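Side-chain contacts in glycoside hydrolase family 81 (PDB 6FOP), which probably hydrolyses beta-1,3-glucans such as laminarin as a glucanase of the Clostridium thermocellum cellulosome: residues K124-K129 with Y133-F138; T569-H574 with D616-Y621; Q597-M602 with M620-Y625. All blocks are in the same frame, centred on the assembly; numbering follows the deposited sequence.

Contact 1: residues K124-K129 with Y133-F138; sequences KATLMK and YAYFVF
This is an antiparallel beta-hairpin contact in which strand 121-128 pairs with strand 133-139, through Lys124-Thr126 and Tyr135-Val137, within a larger antiparallel sheet; the two strand axes come within 4.7 Å and their N-to-C directions are 166° apart, close to antiparallel. Two hydrogen-bonded pairs set the register. Lys124 and Val137 exchange both of their backbone bonds, and Thr126 N donates to Tyr135 O at 2.7 Å, nearly straight at 176°, while Tyr135 N returns to Thr126 O at 3.1 Å. Between them lies the non-hydrogen-bonded pair Ala125 and Phe136, whose CA atoms are 4.6 Å apart. Here the methyl Ala125 CB rests 3.7 Å from Phe136 CE2, approaching the ring obliquely. On the other sheet face Thr126 lies across Tyr135: its CG2, anti to the backbone N, is directed at the ring edge, 4.1 Å from Tyr135 CD2, whereas Thr126 OG1 is turned beside its own N and bonds to Asp113. Past the last paired residues the strands separate, and a water takes over, accepting from Met128 N at 2.9 Å and lying 2.7 Å from Tyr133 O. The extended Lys124 chain leads away to a salt bridge with Asp105. Strand 111-118 pairs with the outer edge of 121-128, strand 200-206 does the same for 133-139, and Phe60 of strand 59-63 packs on Leu127 and Ala134.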
loop_
_atom_site.group_PDB
_atom_site.type_symbol
_atom_site.label_atom_id
_atom_site.label_comp_id
_atom_site.label_asym_id
_atom_site.label_seq_id
_atom_site.Cartn_x
_atom_site.Cartn_y
_atom_site.Cartn_z
ATOM N N LYS A 124 29.030 1.127 -1.767
ATOM C CA LYS A 124 27.762 1.804 -1.500
ATOM C C LYS A 124 26.902 1.582 -2.711
ATOM O O LYS A 124 27.282 1.932 -3.821
ATOM C CB LYS A 124 27.956 3.290 -1.254
ATOM C CG LYS A 124 26.650 3.978 -0.816
ATOM C CD LYS A 124 26.956 5.399 -0.358
ATOM C CE LYS A 124 25.748 6.146 0.148
ATOM N NZ LYS A 124 26.204 7.449 0.727
ATOM N N ALA A 125 25.755 0.940 -2.497
ATOM C CA ALA A 125 24.834 0.573 -3.573
ATOM C C ALA A 125 23.540 1.372 -3.480
ATOM O O ALA A 125 22.973 1.499 -2.379
ATOM C CB ALA A 125 24.528 -0.902 -3.493
ATOM N N THR A 126 23.107 1.919 -4.611
ATOM C CA THR A 126 21.791 2.539 -4.726
ATOM C C THR A 126 20.915 1.603 -5.563
ATOM O O THR A 126 21.222 1.329 -6.736
ATOM C CB THR A 126 21.863 3.908 -5.410
ATOM O OG1 THR A 126 22.709 4.762 -4.643
ATOM C CG2 THR A 126 20.495 4.572 -5.550
ATOM N N LEU A 127 19.837 1.146 -4.919
ATOM C CA LEU A 127 18.831 0.242 -5.491
ATOM C C LEU A 127 17.537 1.048 -5.631
ATOM O O LEU A 127 17.167 1.776 -4.701
ATOM C CB LEU A 127 18.612 -0.952 -4.598
ATOM C CG LEU A 127 19.870 -1.602 -4.032
ATOM C CD1 LEU A 127 19.476 -2.770 -3.135
ATOM C CD2 LEU A 127 20.870 -2.013 -5.108
ATOM N N MET A 128 16.903 0.960 -6.802
ATOM C CA MET A 128 15.752 1.814 -7.077
ATOM C C MET A 128 14.607 1.045 -7.707
ATOM O O MET A 128 14.781 0.335 -8.712
ATOM C CB MET A 128 16.173 2.974 -7.963
ATOM C CG MET A 128 15.038 3.859 -8.439
ATOM S SD MET A 128 15.775 5.287 -9.204
ATOM C CE MET A 128 14.405 5.942 -10.098
ATOM N N LYS A 129 13.433 1.223 -7.111
ATOM C CA LYS A 129 12.189 0.685 -7.636
ATOM C C LYS A 129 11.813 1.581 -8.809
ATOM O O LYS A 129 11.770 2.807 -8.662
ATOM C CB LYS A 129 11.121 0.713 -6.570
ATOM C CG LYS A 129 9.734 0.311 -7.042
ATOM C CD LYS A 129 8.792 0.005 -5.880
ATOM C CE LYS A 129 9.171 -1.226 -5.102
ATOM N NZ LYS A 129 9.164 -2.498 -5.896
ATOM N N TYR A 133 18.508 0.591 -13.761
ATOM C CA TYR A 133 19.880 0.750 -13.282
ATOM C C TYR A 133 20.046 0.377 -11.827
ATOM O O TYR A 133 19.074 0.463 -11.039
ATOM C CB TYR A 133 20.346 2.181 -13.404
ATOM C CG TYR A 133 20.409 2.718 -14.806
ATOM C CD1 TYR A 133 21.543 2.479 -15.620
ATOM C CD2 TYR A 133 19.406 3.506 -15.323
ATOM C CE1 TYR A 133 21.621 2.995 -16.896
ATOM C CE2 TYR A 133 19.470 4.012 -16.610
ATOM C CZ TYR A 133 20.601 3.754 -17.400
ATOM O OH TYR A 133 20.645 4.318 -18.667
ATOM N N ALA A 134 21.281 0.013 -11.448
ATOM C CA ALA A 134 21.727 0.055 -10.050
ATOM C C ALA A 134 23.080 0.762 -10.067
ATOM O O ALA A 134 23.861 0.606 -11.021
ATOM C CB ALA A 134 21.829 -1.312 -9.406
ATOM N N TYR A 135 23.318 1.576 -9.052
ATOM C CA TYR A 135 24.464 2.488 -9.020
ATOM C C TYR A 135 25.350 2.177 -7.814
ATOM O O TYR A 135 24.847 1.889 -6.733
ATOM C CB TYR A 135 23.990 3.934 -8.917
ATOM C CG TYR A 135 22.905 4.333 -9.911
ATOM C CD1 TYR A 135 23.185 4.627 -11.220
ATOM C CD2 TYR A 135 21.576 4.394 -9.511
ATOM C CE1 TYR A 135 22.221 4.997 -12.115
ATOM C CE2 TYR A 135 20.586 4.760 -10.401
ATOM C CZ TYR A 135 20.874 5.048 -11.696
ATOM O OH TYR A 135 19.871 5.422 -12.574
ATOM N N PHE A 136 26.677 2.252 -8.015
ATOM C CA PHE A 136 27.625 1.847 -6.995
ATOM C C PHE A 136 28.781 2.831 -6.882
ATOM O O PHE A 136 29.225 3.393 -7.893
ATOM C CB PHE A 136 28.206 0.458 -7.319
ATOM C CG PHE A 136 27.160 -0.627 -7.522
ATOM C CD1 PHE A 136 26.607 -0.852 -8.765
ATOM C CD2 PHE A 136 26.730 -1.391 -6.449
ATOM C CE1 PHE A 136 25.622 -1.822 -8.946
ATOM C CE2 PHE A 136 25.749 -2.357 -6.623
ATOM C CZ PHE A 136 25.212 -2.572 -7.875
ATOM N N VAL A 137 29.276 2.983 -5.648
ATOM C CA VAL A 137 30.523 3.715 -5.404
ATOM C C VAL A 137 31.399 2.799 -4.560
ATOM O O VAL A 137 30.949 2.234 -3.561
ATOM C CB VAL A 137 30.266 5.053 -4.690
ATOM C CG1 VAL A 137 31.596 5.687 -4.240
ATOM C CG2 VAL A 137 29.542 5.995 -5.633
ATOM N N PHE A 138 32.656 2.659 -4.990
ATOM C CA PHE A 138 33.652 1.803 -4.342
ATOM C C PHE A 138 34.704 2.626 -3.593
ATOM O O PHE A 138 35.063 3.735 -4.013
ATOM C CB PHE A 138 34.350 0.949 -5.411
ATOM C CG PHE A 138 33.528 -0.204 -5.863
ATOM C CD1 PHE A 138 32.407 -0.013 -6.670
ATOM C CD2 PHE A 138 33.849 -1.473 -5.462
ATOM C CE1 PHE A 138 31.615 -1.103 -7.019
ATOM C CE2 PHE A 138 33.073 -2.556 -5.824
ATOM C CZ PHE A 138 31.973 -2.370 -6.612
HETATM O O HOH W 1 17.662 -0.666 -9.017
#

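Contact 2: residues T569-H574 with D616-Y621; sequences TNSEKH and DIQYMY. With NI (nickel (II) ion), chain B.
A single amide nitrogen bridges the two helices here: Gln618 NE2 reaches both the backbone oxygen and the hydroxyl of Ser571, and both bonds are weak. NE2 lies 3.0 Å from Ser571 O with an angle of only 127° at the hydrogen, and 3.3 Å from Ser571 OG at 133°, so neither acceptor is met straight on. The first torsion of the glutamine, with CG beside the backbone N, sets Gln618 CG 3.3 Å from Ser571 OG; a bend at the second (chi2 -66°) then swings the amide onto Ser571 O and OG. That hydroxyl stands anti to its own backbone N and has a further hydrogen-bond partner in Asn613 O. The same NE2 also lies 3.8 Å from His574 CB, one turn further along the helix, and packs against the base of a metal ligand.

Helix 570-575 is short, and its start is closed by a capping box: Glu572 N donates to Thr569 OG1, and Thr569 N returns a bond to Glu572 OE2, which it meets from above the carboxylate plane. Asn613 ND2 also bonds that carboxylate oxygen, tying the cap to the chain just ahead of helix 615-622.

From this capped turn His574 directs its imidazole away from Gln618, and its NE2 binds the nickel ion at 2.1 Å. His562, Glu601 and Glu605 complete the protein ligands. The other ring nitrogen, His574 ND1, is probably hydrogen-bonded to Asn598 OD1, a second-shell contact that, with the nickel bond, helps to set the rotation of the imidazole. On the other helix, Gln618 is also covered by Met602 of helix 592-606.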
loop_
_atom_site.group_PDB
_atom_site.type_symbol
_atom_site.label_atom_id
_atom_site.label_comp_id
_atom_site.label_asym_id
_atom_site.label_seq_id
_atom_site.Cartn_x
_atom_site.Cartn_y
_atom_site.Cartn_z
ATOM N N THR A 569 -11.764 -21.495 3.552
ATOM C CA THR A 569 -12.437 -21.836 2.319
ATOM C C THR A 569 -12.052 -20.824 1.244
ATOM O O THR A 569 -11.462 -19.750 1.531
ATOM C CB THR A 569 -13.966 -21.778 2.464
ATOM O OG1 THR A 569 -14.340 -20.420 2.647
ATOM C CG2 THR A 569 -14.474 -22.657 3.629
ATOM N N ASN A 570 -12.412 -21.136 0.006
ATOM C CA ASN A 570 -12.216 -20.189 -1.087
ATOM C C ASN A 570 -13.101 -18.946 -0.955
ATOM O O ASN A 570 -12.746 -17.870 -1.460
ATOM C CB ASN A 570 -12.345 -20.881 -2.452
ATOM C CG ASN A 570 -11.209 -21.847 -2.708
ATOM O OD1 ASN A 570 -11.325 -23.082 -2.536
ATOM N ND2 ASN A 570 -10.093 -21.298 -3.030
ATOM N N SER A 571 -14.210 -19.065 -0.226
ATOM C CA SER A 571 -14.973 -17.877 0.154
ATOM C C SER A 571 -14.155 -16.940 1.044
ATOM O O SER A 571 -14.154 -15.715 0.825
ATOM C CB SER A 571 -16.288 -18.251 0.801
ATOM O OG SER A 571 -16.989 -17.084 1.165
ATOM N N GLU A 572 -13.488 -17.500 2.054
ATOM C CA GLU A 572 -12.571 -16.705 2.870
ATOM C C GLU A 572 -11.417 -16.121 2.033
ATOM O O GLU A 572 -11.075 -14.951 2.186
ATOM C CB GLU A 572 -12.030 -17.515 4.053
ATOM C CG GLU A 572 -13.128 -17.853 5.058
ATOM C CD GLU A 572 -12.683 -18.881 6.060
ATOM O OE1 GLU A 572 -12.136 -18.477 7.104
ATOM O OE2 GLU A 572 -12.874 -20.098 5.791
ATOM N N LYS A 573 -10.858 -16.917 1.116
ATOM C CA LYS A 573 -9.755 -16.422 0.321
ATOM C C LYS A 573 -10.162 -15.193 -0.492
ATOM O O LYS A 573 -9.400 -14.224 -0.578
ATOM C CB LYS A 573 -9.194 -17.506 -0.596
ATOM C CG LYS A 573 -8.536 -18.656 0.144
ATOM C CD LYS A 573 -7.899 -19.660 -0.797
ATOM C CE LYS A 573 -7.416 -20.874 -0.028
ATOM N NZ LYS A 573 -6.678 -21.835 -0.874
ATOM N N HIS A 574 -11.355 -15.216 -1.082
ATOM C CA HIS A 574 -11.881 -14.062 -1.822
ATOM C C HIS A 574 -12.268 -12.903 -0.872
ATOM O O HIS A 574 -11.971 -11.733 -1.151
ATOM C CB HIS A 574 -13.079 -14.515 -2.667
ATOM C CG HIS A 574 -12.678 -15.176 -3.945
ATOM N ND1 HIS A 574 -12.976 -14.653 -5.175
ATOM C CD2 HIS A 574 -11.938 -16.277 -4.178
ATOM C CE1 HIS A 574 -12.465 -15.412 -6.115
ATOM N NE2 HIS A 574 -11.837 -16.408 -5.537
ATOM N N ASP A 616 -22.433 -13.402 4.443
ATOM C CA ASP A 616 -22.675 -11.950 4.573
ATOM C C ASP A 616 -21.720 -11.115 3.710
ATOM O O ASP A 616 -22.155 -10.282 2.907
ATOM C CB ASP A 616 -22.674 -11.456 6.023
ATOM C CG ASP A 616 -21.471 -11.897 6.853
ATOM O OD1 ASP A 616 -20.651 -12.756 6.424
ATOM O OD2 ASP A 616 -21.338 -11.351 7.962
ATOM N N ILE A 617 -20.421 -11.379 3.852
ATOM C CA ILE A 617 -19.403 -10.659 3.079
ATOM C C ILE A 617 -19.655 -10.908 1.589
ATOM O O ILE A 617 -19.607 -9.971 0.779
ATOM C CB ILE A 617 -18.005 -11.132 3.461
ATOM C CG1 ILE A 617 -17.704 -10.944 4.944
ATOM C CG2 ILE A 617 -16.946 -10.448 2.620
ATOM C CD1 ILE A 617 -17.848 -9.562 5.458
ATOM N N GLN A 618 -19.910 -12.176 1.217
ATOM C CA GLN A 618 -20.073 -12.503 -0.206
ATOM C C GLN A 618 -21.331 -11.914 -0.801
ATOM O O GLN A 618 -21.343 -11.504 -1.966
ATOM C CB GLN A 618 -20.051 -14.006 -0.437
ATOM C CG GLN A 618 -18.702 -14.637 -0.160
ATOM C CD GLN A 618 -17.641 -14.191 -1.129
ATOM O OE1 GLN A 618 -17.949 -13.657 -2.186
ATOM N NE2 GLN A 618 -16.381 -14.469 -0.791
ATOM N N TYR A 619 -22.417 -11.875 -0.015
ATOM C CA TYR A 619 -23.641 -11.287 -0.572
ATOM C C TYR A 619 -23.584 -9.758 -0.631
ATOM O O TYR A 619 -24.165 -9.164 -1.554
ATOM C CB TYR A 619 -24.881 -11.766 0.176
ATOM C CG TYR A 619 -25.126 -13.263 0.141
ATOM C CD1 TYR A 619 -24.656 -14.057 -0.899
ATOM C CD2 TYR A 619 -25.848 -13.873 1.148
ATOM C CE1 TYR A 619 -24.909 -15.418 -0.952
ATOM C CE2 TYR A 619 -26.092 -15.239 1.115
ATOM C CZ TYR A 619 -25.598 -16.014 0.092
ATOM O OH TYR A 619 -25.856 -17.363 0.047
ATOM N N MET A 620 -22.850 -9.110 0.286
ATOM C CA MET A 620 -22.582 -7.675 0.136
ATOM C C MET A 620 -21.796 -7.386 -1.138
ATOM O O MET A 620 -22.088 -6.420 -1.862
ATOM C CB MET A 620 -21.836 -7.136 1.335
ATOM C CG MET A 620 -22.702 -7.043 2.580
ATOM S SD MET A 620 -21.791 -6.169 3.878
ATOM C CE MET A 620 -20.621 -7.403 4.413
ATOM N N TYR A 621 -20.830 -8.268 -1.450
ATOM C CA TYR A 621 -20.038 -8.143 -2.669
ATOM C C TYR A 621 -20.900 -8.377 -3.918
ATOM O O TYR A 621 -20.902 -7.567 -4.856
ATOM C CB TYR A 621 -18.914 -9.163 -2.616
ATOM C CG TYR A 621 -17.998 -9.145 -3.801
ATOM C CD1 TYR A 621 -17.069 -8.107 -3.961
ATOM C CD2 TYR A 621 -17.990 -10.188 -4.725
ATOM C CE1 TYR A 621 -16.217 -8.082 -5.049
ATOM C CE2 TYR A 621 -17.115 -10.172 -5.802
ATOM C CZ TYR A 621 -16.233 -9.116 -5.964
ATOM O OH TYR A 621 -15.346 -9.128 -7.042
HETATM NI NI NI B . -10.684 -17.797 -6.545
#

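Contact 3: residues Q597-M602 with M620-Y625; sequences QNYEEM and MYYALY. With NI (nickel (II) ion), chain B.
Tyr599 overlaps Tyr622 with one ring face, and Tyr622 CD1 sits 3.4 Å above the Tyr599 plane, displaced toward the rim. Tyr622 CD1 lies 3.5 Å from both CG and CD2 of Tyr599. Centroids lie 4.3 Å apart but the planes are inclined by 36°, so the pair is oblique, and the two side chains cross at about a right angle. Both rings reach into the interface because each CG stands anti to its backbone N. At the far end of the Tyr622 ring, OH is hydrogen-bonded to Lys596 NZ, a residue of the same helix as Tyr599.

One residue back on each side, Tyr621 meets Asn598. Tyr621 OH lies 3.3 Å from Asn598 CB, and Tyr621 CE2 lies 3.6 Å from Asn598 OD1, with amide and ring planes 58° apart. Besides its partner His574, the amide has a hydrogen bond between ND2 and Tyr594 OH, which holds its other end. Glu601, directed elsewhere on the helix, binds nickel through OE2 at 2.0 Å.

The contact packs helix 592-606 against the C-terminal part of helix 615-622. Helix 627-633 touches both tyrosines of the overlapping pair through Met633, while Phe578 from a loop stacks on the Tyr621 ring.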
loop_
_atom_site.group_PDB
_atom_site.type_symbol
_atom_site.label_atom_id
_atom_site.label_comp_id
_atom_site.label_asym_id
_atom_site.label_seq_id
_atom_site.Cartn_x
_atom_site.Cartn_y
_atom_site.Cartn_z
ATOM N N GLN A 597 -17.899 -12.642 -12.265
ATOM C CA GLN A 597 -16.827 -13.600 -12.541
ATOM C C GLN A 597 -16.102 -14.035 -11.273
ATOM O O GLN A 597 -15.728 -15.206 -11.118
ATOM C CB GLN A 597 -15.813 -13.003 -13.513
ATOM C CG GLN A 597 -16.290 -12.799 -14.935
ATOM C CD GLN A 597 -15.253 -12.067 -15.785
ATOM O OE1 GLN A 597 -14.596 -11.131 -15.335
ATOM N NE2 GLN A 597 -15.094 -12.505 -17.016
ATOM N N ASN A 598 -15.798 -13.056 -10.411
ATOM C CA ASN A 598 -15.073 -13.326 -9.162
ATOM C C ASN A 598 -15.906 -14.236 -8.256
ATOM O O ASN A 598 -15.421 -15.258 -7.736
ATOM C CB ASN A 598 -14.668 -11.991 -8.511
ATOM C CG ASN A 598 -13.992 -12.165 -7.179
ATOM O OD1 ASN A 598 -14.580 -12.669 -6.218
ATOM N ND2 ASN A 598 -12.742 -11.688 -7.080
ATOM N N TYR A 599 -17.170 -13.867 -8.057
ATOM C CA TYR A 599 -18.089 -14.672 -7.257
ATOM C C TYR A 599 -18.284 -16.074 -7.814
ATOM O O TYR A 599 -18.233 -17.050 -7.046
ATOM C CB TYR A 599 -19.409 -13.919 -7.114
ATOM C CG TYR A 599 -20.486 -14.610 -6.317
ATOM C CD1 TYR A 599 -20.596 -14.419 -4.936
ATOM C CD2 TYR A 599 -21.451 -15.387 -6.944
ATOM C CE1 TYR A 599 -21.618 -15.035 -4.222
ATOM C CE2 TYR A 599 -22.484 -15.962 -6.237
ATOM C CZ TYR A 599 -22.530 -15.825 -4.862
ATOM O OH TYR A 599 -23.573 -16.405 -4.157
ATOM N N GLU A 600 -18.448 -16.183 -9.137
ATOM C CA GLU A 600 -18.627 -17.504 -9.755
ATOM C C GLU A 600 -17.357 -18.355 -9.670
ATOM O O GLU A 600 -17.450 -19.560 -9.462
ATOM C CB GLU A 600 -19.146 -17.387 -11.186
ATOM C CG GLU A 600 -20.587 -16.865 -11.290
ATOM C CD GLU A 600 -21.659 -17.787 -10.689
ATOM O OE1 GLU A 600 -21.501 -19.020 -10.721
ATOM O OE2 GLU A 600 -22.675 -17.267 -10.165
ATOM N N GLU A 601 -16.176 -17.717 -9.768
ATOM C CA GLU A 601 -14.944 -18.482 -9.552
ATOM C C GLU A 601 -14.916 -19.036 -8.123
ATOM O O GLU A 601 -14.570 -20.189 -7.883
ATOM C CB GLU A 601 -13.703 -17.612 -9.754
ATOM C CG GLU A 601 -12.428 -18.262 -9.228
ATOM C CD GLU A 601 -11.150 -17.473 -9.424
ATOM O OE1 GLU A 601 -10.783 -17.233 -10.578
ATOM O OE2 GLU A 601 -10.507 -17.107 -8.412
ATOM N N MET A 602 -15.235 -18.173 -7.164
ATOM C CA MET A 602 -15.272 -18.562 -5.752
ATOM C C MET A 602 -16.195 -19.777 -5.521
ATOM O O MET A 602 -15.804 -20.739 -4.847
ATOM C CB MET A 602 -15.676 -17.329 -4.903
ATOM C CG MET A 602 -15.850 -17.574 -3.412
ATOM S SD MET A 602 -17.440 -18.279 -2.934
ATOM C CE MET A 602 -18.537 -16.992 -3.516
ATOM N N MET A 620 -22.850 -9.110 0.286
ATOM C CA MET A 620 -22.582 -7.675 0.136
ATOM C C MET A 620 -21.796 -7.386 -1.138
ATOM O O MET A 620 -22.088 -6.420 -1.862
ATOM C CB MET A 620 -21.836 -7.136 1.335
ATOM C CG MET A 620 -22.702 -7.043 2.580
ATOM S SD MET A 620 -21.791 -6.169 3.878
ATOM C CE MET A 620 -20.621 -7.403 4.413
ATOM N N TYR A 621 -20.830 -8.268 -1.450
ATOM C CA TYR A 621 -20.038 -8.143 -2.669
ATOM C C TYR A 621 -20.900 -8.377 -3.918
ATOM O O TYR A 621 -20.902 -7.567 -4.856
ATOM C CB TYR A 621 -18.914 -9.163 -2.616
ATOM C CG TYR A 621 -17.998 -9.145 -3.801
ATOM C CD1 TYR A 621 -17.069 -8.107 -3.961
ATOM C CD2 TYR A 621 -17.990 -10.188 -4.725
ATOM C CE1 TYR A 621 -16.217 -8.082 -5.049
ATOM C CE2 TYR A 621 -17.115 -10.172 -5.802
ATOM C CZ TYR A 621 -16.233 -9.116 -5.964
ATOM O OH TYR A 621 -15.346 -9.128 -7.042
ATOM N N TYR A 622 -21.708 -9.453 -3.876
ATOM C CA TYR A 622 -22.532 -9.837 -5.023
ATOM C C TYR A 622 -23.598 -8.777 -5.303
ATOM O O TYR A 622 -24.026 -8.620 -6.458
ATOM C CB TYR A 622 -23.192 -11.207 -4.833
ATOM C CG TYR A 622 -23.748 -11.781 -6.104
ATOM C CD1 TYR A 622 -22.909 -12.228 -7.119
ATOM C CD2 TYR A 622 -25.115 -11.932 -6.275
ATOM C CE1 TYR A 622 -23.415 -12.737 -8.297
ATOM C CE2 TYR A 622 -25.632 -12.447 -7.461
ATOM C CZ TYR A 622 -24.777 -12.887 -8.449
ATOM O OH TYR A 622 -25.280 -13.413 -9.619
ATOM N N ALA A 623 -24.017 -8.046 -4.253
ATOM C CA ALA A 623 -24.958 -6.943 -4.420
ATOM C C ALA A 623 -24.426 -5.805 -5.305
ATOM O O ALA A 623 -25.218 -4.989 -5.760
ATOM C CB ALA A 623 -25.363 -6.387 -3.066
ATOM N N LEU A 624 -23.108 -5.786 -5.586
ATOM C CA LEU A 624 -22.540 -4.850 -6.553
ATOM C C LEU A 624 -22.701 -5.316 -8.007
ATOM O O LEU A 624 -22.306 -4.597 -8.944
ATOM C CB LEU A 624 -21.087 -4.555 -6.223
ATOM C CG LEU A 624 -20.871 -3.878 -4.873
ATOM C CD1 LEU A 624 -19.418 -3.974 -4.422
ATOM C CD2 LEU A 624 -21.335 -2.423 -4.914
ATOM N N TYR A 625 -23.355 -6.472 -8.187
ATOM C CA TYR A 625 -23.816 -6.936 -9.506
ATOM C C TYR A 625 -25.354 -7.107 -9.533
ATOM O O TYR A 625 -26.015 -6.620 -10.433
ATOM C CB TYR A 625 -23.131 -8.268 -9.824
ATOM C CG TYR A 625 -23.647 -8.998 -11.028
ATOM C CD1 TYR A 625 -23.378 -8.537 -12.309
ATOM C CD2 TYR A 625 -24.424 -10.158 -10.894
ATOM C CE1 TYR A 625 -23.840 -9.213 -13.426
ATOM C CE2 TYR A 625 -24.880 -10.846 -12.004
ATOM C CZ TYR A 625 -24.599 -10.366 -13.263
ATOM O OH TYR A 625 -25.080 -11.050 -14.357
HETATM NI NI NI B . -10.684 -17.797 -6.545
#

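Contacts 2 and 3 are neighbours, their centres about 8 Å apart, and share Met620 and Tyr621 of helix 615-622. Each also supplies one nickel ligand: His574 from contact 2 and Glu601 from contact 3, with His574 NE2 and Glu601 OE2 3.2 Å apart. A probable hydrogen bond of 2.8 Å between His574 ND1 and Asn598 OD1 joins them directly, and Tyr619 CE1 packs on Tyr599 OH at 3.6 Å. Both lie in the family 81 C-terminal region. Contact 1 stands apart in a beta sheet on the opposite side of the chain's centre; its nearest atoms are about 23 Å from those of contact 2 and about 24 Å from those of contact 3.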